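Long-range contacts in nucleoprotein (PDB 5N4K), which probably packages the positive-strand viral RNA genome into a helical ribonucleocapsid, and is seen here as its N-terminal, RNA-binding domain: residues A[33-38]-A[145-150]; A[46-51]-A[137-142]; A[67-72]-A[85-90]. All blocks are in the same frame, centred on the assembly; numbering follows the deposited sequence.

Contact 1: A[33-38]-A[145-150]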
loop_
_atom_site.group_PDB
_atom_site.type_symbol
_atom_site.label_atom_id
_atom_site.label_comp_id
_atom_site.label_asym_id
_atom_site.label_seq_id
_atom_site.Cartn_x
_atom_site.Cartn_y
_atom_site.Cartn_z
ATOM N N MET A 33 0.907 -0.166 16.260
ATOM C CA MET A 33 2.265 -0.101 15.821
ATOM C C MET A 33 2.604 -1.252 14.893
ATOM O O MET A 33 2.051 -2.351 15.044
ATOM C CB MET A 33 3.235 -0.103 17.049
ATOM C CG MET A 33 3.203 1.247 17.820
ATOM S SD MET A 33 3.732 2.672 16.894
ATOM C CE MET A 33 5.514 2.389 16.790
ATOM N N PRO A 34 3.543 -1.059 13.976
ATOM C CA PRO A 34 3.991 -2.167 13.111
ATOM C C PRO A 34 4.850 -3.161 13.844
ATOM O O PRO A 34 5.394 -2.898 14.943
ATOM C CB PRO A 34 4.772 -1.475 12.021
ATOM C CG PRO A 34 5.298 -0.221 12.671
ATOM C CD PRO A 34 4.282 0.165 13.671
ATOM N N LEU A 35 5.056 -4.318 13.203
ATOM C CA LEU A 35 6.104 -5.239 13.559
ATOM C C LEU A 35 7.213 -5.063 12.523
ATOM O O LEU A 35 6.996 -4.674 11.343
ATOM C CB LEU A 35 5.655 -6.687 13.550
ATOM C CG LEU A 35 4.419 -6.927 14.375
ATOM C CD1 LEU A 35 4.003 -8.423 14.202
ATOM C CD2 LEU A 35 4.618 -6.543 15.796
ATOM N N LEU A 36 8.436 -5.457 12.941
ATOM C CA LEU A 36 9.575 -5.508 12.086
ATOM C C LEU A 36 9.868 -6.994 11.747
ATOM O O LEU A 36 9.842 -7.828 12.640
ATOM C CB LEU A 36 10.745 -4.857 12.906
ATOM C CG LEU A 36 11.886 -4.479 12.061
ATOM C CD1 LEU A 36 11.577 -3.265 11.159
ATOM C CD2 LEU A 36 13.048 -4.167 13.034
ATOM N N VAL A 37 10.194 -7.271 10.494
ATOM C CA VAL A 37 10.522 -8.630 10.061
ATOM C C VAL A 37 12.008 -8.704 9.819
ATOM O O VAL A 37 12.490 -8.210 8.799
ATOM C CB VAL A 37 9.777 -9.026 8.805
ATOM C CG1 VAL A 37 9.960 -10.500 8.560
ATOM C CG2 VAL A 37 8.289 -8.825 8.956
ATOM N N SER A 38 12.737 -9.290 10.790
ATOM C CA SER A 38 14.189 -9.385 10.644
ATOM C C SER A 38 14.534 -10.751 9.999
ATOM O O SER A 38 13.638 -11.483 9.454
ATOM C CB SER A 38 14.832 -9.108 11.997
ATOM O OG SER A 38 14.499 -7.756 12.412
ATOM N N LEU A 145 10.100 -11.769 14.216
ATOM C CA LEU A 145 9.173 -10.674 14.406
ATOM C C LEU A 145 9.418 -9.912 15.748
ATOM O O LEU A 145 9.655 -10.547 16.776
ATOM C CB LEU A 145 7.693 -11.141 14.421
ATOM C CG LEU A 145 7.233 -11.738 13.105
ATOM C CD1 LEU A 145 5.761 -12.084 13.288
ATOM C CD2 LEU A 145 7.351 -10.754 11.976
ATOM N N SER A 146 9.397 -8.592 15.667
ATOM C CA SER A 146 9.459 -7.760 16.896
ATOM C C SER A 146 8.621 -6.541 16.771
ATOM O O SER A 146 8.347 -6.059 15.661
ATOM C CB SER A 146 10.946 -7.384 17.139
ATOM O OG SER A 146 11.463 -6.577 16.149
ATOM N N VAL A 147 8.124 -6.059 17.880
ATOM C CA VAL A 147 7.324 -4.860 17.828
ATOM C C VAL A 147 8.225 -3.650 17.651
ATOM O O VAL A 147 9.317 -3.546 18.264
ATOM C CB VAL A 147 6.473 -4.670 19.064
ATOM C CG1 VAL A 147 5.735 -3.352 18.981
ATOM C CG2 VAL A 147 5.555 -5.835 19.298
ATOM N N VAL A 148 7.812 -2.727 16.852
ATOM C CA VAL A 148 8.423 -1.429 16.729
ATOM C C VAL A 148 7.812 -0.576 17.886
ATOM O O VAL A 148 6.567 -0.348 17.974
ATOM C CB VAL A 148 8.189 -0.846 15.315
ATOM C CG1 VAL A 148 8.805 0.540 15.238
ATOM C CG2 VAL A 148 8.771 -1.771 14.253
ATOM N N GLU A 149 8.625 -0.126 18.813
ATOM C CA GLU A 149 8.135 0.655 19.938
ATOM C C GLU A 149 8.064 2.156 19.584
ATOM O O GLU A 149 8.834 2.651 18.787
ATOM C CB GLU A 149 9.070 0.432 21.153
ATOM C CG GLU A 149 8.423 0.491 22.540
ATOM C CD GLU A 149 7.640 1.774 22.779
ATOM O OE1 GLU A 149 8.140 2.677 23.501
ATOM O OE2 GLU A 149 6.520 1.879 22.230
ATOM N N PHE A 150 7.048 2.817 20.147
ATOM C CA PHE A 150 7.025 4.264 20.512
ATOM C C PHE A 150 6.446 5.176 19.448
ATOM O O PHE A 150 5.592 6.004 19.766
ATOM C CB PHE A 150 8.381 4.792 21.062
ATOM C CG PHE A 150 9.229 5.536 20.054
ATOM C CD1 PHE A 150 10.424 4.984 19.584
ATOM C CD2 PHE A 150 8.859 6.809 19.601
ATOM C CE1 PHE A 150 11.215 5.670 18.663
ATOM C CE2 PHE A 150 9.645 7.496 18.678
ATOM C CZ PHE A 150 10.825 6.928 18.211
HETATM O O HOH W 1 12.233 -8.102 14.029
#
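Leu145 meets Val37 and Leu35 where strand 145-147, outermost in the antiparallel sheet of the coronavirus nucleocapsid N-terminal domain, lines up against strand 35-37. Leu145 and Val37 form a non-hydrogen-bonded pair whose side chains lie side by side, with Leu145 CD2 3.7 Å from Val37 CG2. The other branch, CD1, lies against Leu35 CD1, and Val46, Ile47 and Leu51 join the same apolar cluster, a setting that suits branched aliphatic side chains. Ser146 pairs with Leu36 through two bonds: Leu36 N gives to Ser146 O at 2.8 Å, and Ser146 N gives to Leu36 O at 3.2 Å. A small hydroxyl fits this partly exposed face, since Ser146 OG and Ser38 OG share a water that donates to Leu36 O; that carbonyl thus accepts from both an amide and a water. Val147 diverges from its partner Leu35, yet its CG2 still reaches Leu35 CD2 at 3.7 Å. Val148 continues the pairing beyond the strand, its N bonding to Pro34 O at 3.1 Å (167° at the hydrogen); proline lacks an N-H but can still accept. With Val148 CG1 anti to the backbone N (chi1 178°), the other methyl, Val148 CG2, lies 3.6 Å from that Pro34 O. Val148 CB packs against Pro34 CG, and Val148 CG2 also touches Leu36 CB at 3.9 Å.

Contact 2: A[46-51]-A[137-142]. With SO4 (sulfate ion), chain J; SO4 (sulfate ion), chain G.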
loop_
_atom_site.group_PDB
_atom_site.type_symbol
_atom_site.label_atom_id
_atom_site.label_comp_id
_atom_site.label_asym_id
_atom_site.label_seq_id
_atom_site.Cartn_x
_atom_site.Cartn_y
_atom_site.Cartn_z
ATOM N N VAL A 46 6.701 -16.245 8.036
ATOM C CA VAL A 46 6.952 -16.113 9.407
ATOM C C VAL A 46 5.808 -15.695 10.279
ATOM O O VAL A 46 5.796 -15.877 11.496
ATOM C CB VAL A 46 8.226 -15.307 9.770
ATOM C CG1 VAL A 46 9.482 -16.005 9.165
ATOM C CG2 VAL A 46 8.108 -13.891 9.390
ATOM N N ILE A 47 4.805 -15.025 9.696
ATOM C CA ILE A 47 3.736 -14.541 10.479
ATOM C C ILE A 47 2.724 -15.654 10.700
ATOM O O ILE A 47 2.173 -16.201 9.708
ATOM C CB ILE A 47 3.034 -13.349 9.731
ATOM C CG1 ILE A 47 3.976 -12.156 9.659
ATOM C CG2 ILE A 47 1.663 -13.039 10.336
ATOM C CD1 ILE A 47 3.528 -11.029 8.734
ATOM N N PRO A 48 2.478 -16.084 11.956
ATOM C CA PRO A 48 1.527 -17.207 12.203
ATOM C C PRO A 48 0.122 -16.898 11.693
ATOM O O PRO A 48 -0.318 -15.748 11.654
ATOM C CB PRO A 48 1.530 -17.364 13.714
ATOM C CG PRO A 48 2.874 -16.801 14.092
ATOM C CD PRO A 48 3.091 -15.632 13.223
ATOM N N ARG A 49 -0.623 -17.991 11.353
ATOM C CA ARG A 49 -1.962 -17.930 10.826
ATOM C C ARG A 49 -2.875 -17.133 11.662
ATOM O O ARG A 49 -3.876 -16.599 11.144
ATOM C CB ARG A 49 -2.512 -19.352 10.687
ATOM C CG ARG A 49 -2.845 -20.042 12.029
ATOM C CD ARG A 49 -3.328 -21.448 12.009
ATOM N NE ARG A 49 -3.560 -21.862 13.362
ATOM C CZ ARG A 49 -4.651 -21.665 14.043
ATOM N NH1 ARG A 49 -5.734 -21.184 13.459
ATOM N NH2 ARG A 49 -4.692 -21.982 15.330
ATOM N N ASN A 50 -2.660 -17.069 13.001
ATOM C CA ASN A 50 -3.579 -16.508 13.910
ATOM C C ASN A 50 -2.983 -15.312 14.683
ATOM O O ASN A 50 -3.474 -14.973 15.765
ATOM C CB ASN A 50 -4.076 -17.546 14.947
ATOM C CG ASN A 50 -2.914 -18.223 15.640
ATOM O OD1 ASN A 50 -1.779 -18.251 15.239
ATOM N ND2 ASN A 50 -3.328 -18.953 16.734
ATOM N N LEU A 51 -2.061 -14.590 14.043
ATOM C CA LEU A 51 -1.386 -13.427 14.693
ATOM C C LEU A 51 -2.277 -12.223 14.511
ATOM O O LEU A 51 -2.002 -11.316 13.683
ATOM C CB LEU A 51 -0.036 -13.261 14.127
ATOM C CG LEU A 51 0.821 -12.216 14.958
ATOM C CD1 LEU A 51 1.280 -12.853 16.270
ATOM C CD2 LEU A 51 2.007 -11.716 14.212
ATOM N N PHE A 137 -0.519 -10.082 21.796
ATOM C CA PHE A 137 -0.914 -11.351 21.188
ATOM C C PHE A 137 -1.166 -12.440 22.219
ATOM O O PHE A 137 -0.554 -12.451 23.329
ATOM C CB PHE A 137 0.072 -11.805 20.167
ATOM C CG PHE A 137 0.370 -10.758 19.092
ATOM C CD1 PHE A 137 -0.534 -10.482 18.098
ATOM C CD2 PHE A 137 1.536 -10.028 19.155
ATOM C CE1 PHE A 137 -0.265 -9.518 17.119
ATOM C CE2 PHE A 137 1.794 -9.035 18.193
ATOM C CZ PHE A 137 0.877 -8.804 17.196
ATOM N N SER A 138 -1.916 -13.404 21.807
ATOM C CA SER A 138 -2.204 -14.674 22.557
ATOM C C SER A 138 -1.174 -15.770 22.360
ATOM O O SER A 138 -1.245 -16.866 22.976
ATOM C CB SER A 138 -3.586 -15.241 22.011
ATOM O OG SER A 138 -4.546 -14.306 22.134
ATOM N N ILE A 139 -0.254 -15.574 21.470
ATOM C CA ILE A 139 0.793 -16.460 21.097
ATOM C C ILE A 139 2.136 -15.732 21.198
ATOM O O ILE A 139 2.163 -14.515 21.129
ATOM C CB ILE A 139 0.640 -17.081 19.691
ATOM C CG1 ILE A 139 0.501 -15.999 18.635
ATOM C CG2 ILE A 139 -0.613 -17.910 19.574
ATOM C CD1 ILE A 139 0.686 -16.540 17.199
ATOM N N ALA A 140 3.218 -16.464 21.319
ATOM C CA ALA A 140 4.575 -15.933 21.263
ATOM C C ALA A 140 4.819 -15.385 19.866
ATOM O O ALA A 140 4.358 -15.957 18.909
ATOM C CB ALA A 140 5.611 -16.996 21.593
ATOM N N LEU A 141 5.559 -14.304 19.761
ATOM C CA LEU A 141 6.109 -13.902 18.466
ATOM C C LEU A 141 7.176 -14.794 18.055
ATOM O O LEU A 141 8.094 -15.109 18.868
ATOM C CB LEU A 141 6.692 -12.509 18.506
ATOM C CG LEU A 141 5.701 -11.380 18.494
ATOM C CD1 LEU A 141 6.318 -10.004 18.615
ATOM C CD2 LEU A 141 4.764 -11.336 17.314
ATOM N N PRO A 142 7.201 -15.271 16.828
ATOM C CA PRO A 142 8.367 -15.934 16.295
ATOM C C PRO A 142 9.624 -15.093 16.349
ATOM O O PRO A 142 9.538 -13.878 16.389
ATOM C CB PRO A 142 7.940 -16.250 14.828
ATOM C CG PRO A 142 6.417 -16.205 14.849
ATOM C CD PRO A 142 6.130 -15.100 15.784
HETATM S S SO4 J . -6.490 -19.802 17.561
HETATM O O1 SO4 J . -5.066 -19.780 17.907
HETATM O O2 SO4 J . -7.204 -20.470 18.664
HETATM O O3 SO4 J . -6.802 -20.494 16.276
HETATM O O4 SO4 J . -6.912 -18.545 17.185
HETATM S S SO4 G . 0.256 -23.097 13.178
HETATM O O1 SO4 G . 1.088 -24.244 13.571
HETATM O O2 SO4 G . -0.990 -22.940 14.035
HETATM O O3 SO4 G . 0.949 -21.732 13.226
HETATM O O4 SO4 G . 0.105 -23.182 11.750
#
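Val46 faces Pro142 and Leu51 faces Phe137, so the two irregular segments run roughly opposite ways, with CA atoms 7.0 Å apart for Val46 and Pro142 and 6.8 Å apart for Leu51 and Phe137. Residues 46-51 leave a short helix and fold into a type I turn from Pro48 to Leu51, closed by Leu51 N on Pro48 O at 3.2 Å. The segments are joined by side-chain packing. The two proline rings meet tip to tip, Pro48 CG 3.7 Å from Pro142 CG, rigid rings suited to loops without regular partners. Ile139 crosses Pro48 and Asn50 obliquely, its CD1 3.7 Å from Pro48 CB. For Leu51, chi1 (-170°) sets CG anti to the backbone N, beside the Phe137 ring, and chi2 (75°) turns CD1 over one ring face in a CH-pi contact, 3.7 Å from the centroid. The same methyl meets Ile139 CD1 and Leu141 CD2. Arg49, its CB pointing away, takes no part in the packing: Arg49 NE donates to O2 of one sulfate at 2.9 Å and NH2 to O3 of another, ions probably from the crystallisation liquor. With Leu51 O bonded to Trp66 NE1, such loops packed on a small sheet are those of the coronavirus nucleocapsid N-terminal domain.

Contact 3: A[67-72]-A[85-90]; sequences NVQERW and KVHFYY. With SO4 (sulfate ion), chain F; SO4 (sulfate ion), chain D.
Gln69 and His87 meet on one face of an antiparallel beta hairpin, strands 63-73 and 80-90, in the sheet of the RNA-binding domain. Two hydrogen-bonded pairs knit the backbones: Asn67 with His87 and Gln69 with Lys85 each exchange both amides and both carbonyls, the shortest bonds being Asn67 N to His87 O and Gln69 N to Lys85 O, both 2.8 Å. Between them Val68 and Val86 form a non-hydrogen-bonded pair and turn their methyls to the other, buried face, which Leu35 and Val37 also line. On the polar face His87 NE2 donates to Gln69 OE1 at 3.1 Å and 168°, the oxygen lying in the ring plane; the amide's other end, Gln69 NE2, donates to O3 of a sulfate at 3.2 Å. Lys85 NZ grips O2 of this sulfate at 2.6 Å, and Arg71, bent at chi3 (61°), brings NE to 3.0 Å from its O1. Arg71 NH2 bonds a second sulfate, and NH1 bonds Pro83 O. Both ions probably come from the crystallisation liquor, yet such a basic site is consistent with binding RNA phosphates. Lys85 CE lies over one face of the guanidinium, toward its rim, while CG packs on Arg71 CD. Asn67 OD1 has a weak bond from His96 NE2; Asn67 ND2 donates at 3.0 Å to a water shared with Tyr89 OH, which also bonds to Pro28 O.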
loop_
_atom_site.group_PDB
_atom_site.type_symbol
_atom_site.label_atom_id
_atom_site.label_comp_id
_atom_site.label_asym_id
_atom_site.label_seq_id
_atom_site.Cartn_x
_atom_site.Cartn_y
_atom_site.Cartn_z
ATOM N N ASN A 67 0.040 -5.898 6.218
ATOM C CA ASN A 67 0.449 -5.302 4.929
ATOM C C ASN A 67 1.973 -4.984 5.006
ATOM O O ASN A 67 2.390 -4.250 5.906
ATOM C CB ASN A 67 -0.329 -4.001 4.681
ATOM C CG ASN A 67 -0.313 -3.588 3.267
ATOM O OD1 ASN A 67 -0.398 -4.411 2.390
ATOM N ND2 ASN A 67 -0.222 -2.289 3.066
ATOM N N VAL A 68 2.707 -5.536 4.110
ATOM C CA VAL A 68 4.156 -5.320 4.067
ATOM C C VAL A 68 4.519 -3.980 3.503
ATOM O O VAL A 68 4.020 -3.607 2.422
ATOM C CB VAL A 68 4.803 -6.471 3.307
ATOM C CG1 VAL A 68 6.320 -6.267 3.104
ATOM C CG2 VAL A 68 4.546 -7.838 3.870
ATOM N N GLN A 69 5.424 -3.311 4.195
ATOM C CA GLN A 69 6.075 -2.037 3.784
ATOM C C GLN A 69 7.574 -2.374 3.517
ATOM O O GLN A 69 8.289 -2.707 4.468
ATOM C CB GLN A 69 5.937 -1.053 4.952
ATOM C CG GLN A 69 6.584 0.356 4.771
ATOM C CD GLN A 69 6.863 1.147 6.010
ATOM O OE1 GLN A 69 6.323 0.922 7.105
ATOM N NE2 GLN A 69 7.713 2.167 5.848
ATOM N N GLU A 70 8.006 -2.300 2.282
ATOM C CA GLU A 70 9.447 -2.462 1.941
ATOM C C GLU A 70 10.130 -1.167 2.377
ATOM O O GLU A 70 9.562 -0.091 2.261
ATOM C CB GLU A 70 9.527 -2.705 0.431
ATOM C CG GLU A 70 10.846 -3.147 -0.082
ATOM C CD GLU A 70 10.835 -3.531 -1.562
ATOM O OE1 GLU A 70 9.741 -3.630 -2.214
ATOM O OE2 GLU A 70 11.949 -3.711 -2.096
ATOM N N ARG A 71 11.363 -1.271 2.914
ATOM C CA ARG A 71 12.084 -0.163 3.531
ATOM C C ARG A 71 13.568 -0.154 3.020
ATOM O O ARG A 71 14.159 -1.194 2.894
ATOM C CB ARG A 71 12.091 -0.309 5.061
ATOM C CG ARG A 71 10.674 -0.136 5.573
ATOM C CD ARG A 71 10.664 -0.413 7.045
ATOM N NE ARG A 71 11.525 0.503 7.855
ATOM C CZ ARG A 71 12.535 0.193 8.664
ATOM N NH1 ARG A 71 13.070 -0.976 8.862
ATOM N NH2 ARG A 71 13.095 1.199 9.337
ATOM N N TRP A 72 14.032 0.987 2.554
ATOM C CA TRP A 72 15.437 1.099 2.094
ATOM C C TRP A 72 15.790 2.515 2.153
ATOM O O TRP A 72 14.979 3.354 1.746
ATOM C CB TRP A 72 15.646 0.558 0.686
ATOM C CG TRP A 72 14.847 1.230 -0.447
ATOM C CD1 TRP A 72 13.633 0.815 -0.961
ATOM C CD2 TRP A 72 15.222 2.411 -1.206
ATOM N NE1 TRP A 72 13.236 1.684 -1.966
ATOM C CE2 TRP A 72 14.176 2.669 -2.122
ATOM C CE3 TRP A 72 16.320 3.293 -1.168
ATOM C CZ2 TRP A 72 14.216 3.748 -3.029
ATOM C CZ3 TRP A 72 16.351 4.367 -2.062
ATOM C CH2 TRP A 72 15.298 4.590 -2.972
ATOM N N LYS A 85 8.639 -3.581 7.409
ATOM C CA LYS A 85 7.654 -3.467 8.436
ATOM C C LYS A 85 6.326 -4.063 7.930
ATOM O O LYS A 85 6.089 -4.173 6.745
ATOM C CB LYS A 85 7.433 -2.032 8.883
ATOM C CG LYS A 85 8.561 -1.515 9.792
ATOM C CD LYS A 85 8.374 -0.033 10.083
ATOM C CE LYS A 85 9.580 0.400 10.879
ATOM N NZ LYS A 85 9.591 1.884 11.082
ATOM N N VAL A 86 5.525 -4.522 8.880
ATOM C CA VAL A 86 4.161 -4.958 8.585
ATOM C C VAL A 86 3.184 -4.229 9.481
ATOM O O VAL A 86 3.423 -4.069 10.690
ATOM C CB VAL A 86 4.005 -6.502 8.702
ATOM C CG1 VAL A 86 4.724 -7.213 7.577
ATOM C CG2 VAL A 86 4.468 -7.047 10.063
ATOM N N HIS A 87 2.052 -3.819 8.915
ATOM C CA HIS A 87 1.002 -3.134 9.687
ATOM C C HIS A 87 -0.300 -3.920 9.597
ATOM O O HIS A 87 -0.668 -4.391 8.499
ATOM C CB HIS A 87 0.764 -1.726 9.109
ATOM C CG HIS A 87 1.952 -0.827 9.094
ATOM N ND1 HIS A 87 2.110 0.145 10.029
ATOM C CD2 HIS A 87 2.960 -0.757 8.249
ATOM C CE1 HIS A 87 3.252 0.760 9.810
ATOM N NE2 HIS A 87 3.788 0.257 8.726
ATOM N N PHE A 88 -1.011 -4.025 10.725
ATOM C CA PHE A 88 -2.202 -4.862 10.764
ATOM C C PHE A 88 -3.438 -4.031 10.513
ATOM O O PHE A 88 -3.616 -2.914 11.070
ATOM C CB PHE A 88 -2.357 -5.476 12.174
ATOM C CG PHE A 88 -3.664 -6.218 12.301
ATOM C CD1 PHE A 88 -3.756 -7.507 11.807
ATOM C CD2 PHE A 88 -4.769 -5.630 12.850
ATOM C CE1 PHE A 88 -4.960 -8.194 11.836
ATOM C CE2 PHE A 88 -5.995 -6.296 12.883
ATOM C CZ PHE A 88 -6.069 -7.558 12.361
ATOM N N TYR A 89 -4.365 -4.600 9.764
ATOM C CA TYR A 89 -5.669 -4.026 9.516
ATOM C C TYR A 89 -6.711 -5.128 9.587
ATOM O O TYR A 89 -6.548 -6.214 9.085
ATOM C CB TYR A 89 -5.710 -3.402 8.117
ATOM C CG TYR A 89 -4.706 -2.307 7.915
ATOM C CD1 TYR A 89 -3.440 -2.590 7.437
ATOM C CD2 TYR A 89 -5.070 -0.986 8.185
ATOM C CE1 TYR A 89 -2.493 -1.549 7.261
ATOM C CE2 TYR A 89 -4.119 -0.009 8.019
ATOM C CZ TYR A 89 -2.923 -0.330 7.598
ATOM O OH TYR A 89 -1.937 0.720 7.378
ATOM N N TYR A 90 -7.849 -4.808 10.209
ATOM C CA TYR A 90 -8.989 -5.725 10.245
ATOM C C TYR A 90 -9.542 -5.941 8.853
ATOM O O TYR A 90 -9.526 -5.046 8.013
ATOM C CB TYR A 90 -10.057 -5.151 11.221
ATOM C CG TYR A 90 -9.568 -5.138 12.684
ATOM C CD1 TYR A 90 -9.685 -6.291 13.465
ATOM C CD2 TYR A 90 -9.081 -4.010 13.280
ATOM C CE1 TYR A 90 -9.212 -6.334 14.768
ATOM C CE2 TYR A 90 -8.612 -3.994 14.549
ATOM C CZ TYR A 90 -8.676 -5.164 15.276
ATOM O OH TYR A 90 -8.184 -5.174 16.580
HETATM S S SO4 F . 10.217 3.913 8.212
HETATM O O1 SO4 F . 11.459 3.521 7.517
HETATM O O2 SO4 F . 9.415 2.755 8.639
HETATM O O3 SO4 F . 9.408 4.521 7.155
HETATM O O4 SO4 F . 10.422 4.746 9.432
HETATM S S SO4 D . 16.812 1.492 11.251
HETATM O O1 SO4 D . 17.392 0.230 10.775
HETATM O O2 SO4 D . 16.349 1.205 12.625
HETATM O O3 SO4 D . 15.683 1.910 10.366
HETATM O O4 SO4 D . 17.770 2.618 11.213
HETATM O O HOH W 2 0.255 -0.390 5.318
#

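The contacts enclose one another along the chain: contact 3 lies between the halves of contact 2, and contact 2 between those of contact 1, so a strand from early in the domain is placed beside the one near the end of the chain. Contacts 1 and 3, with centres about 10 Å apart, share one antiparallel sheet in which strands 35-37 and 80-90 are neighbours, joined by a probable hydrogen bond from Val86 N to Leu35 O. Contact 2, its centre about 13 Å from contact 1 and 15 Å from contact 3, belongs to loops packed against that sheet, Ile47 CD1 touching Val86 CG1. The result is a sheet with an apolar, loop-covered side and a polar side where the hairpin binds sulfate.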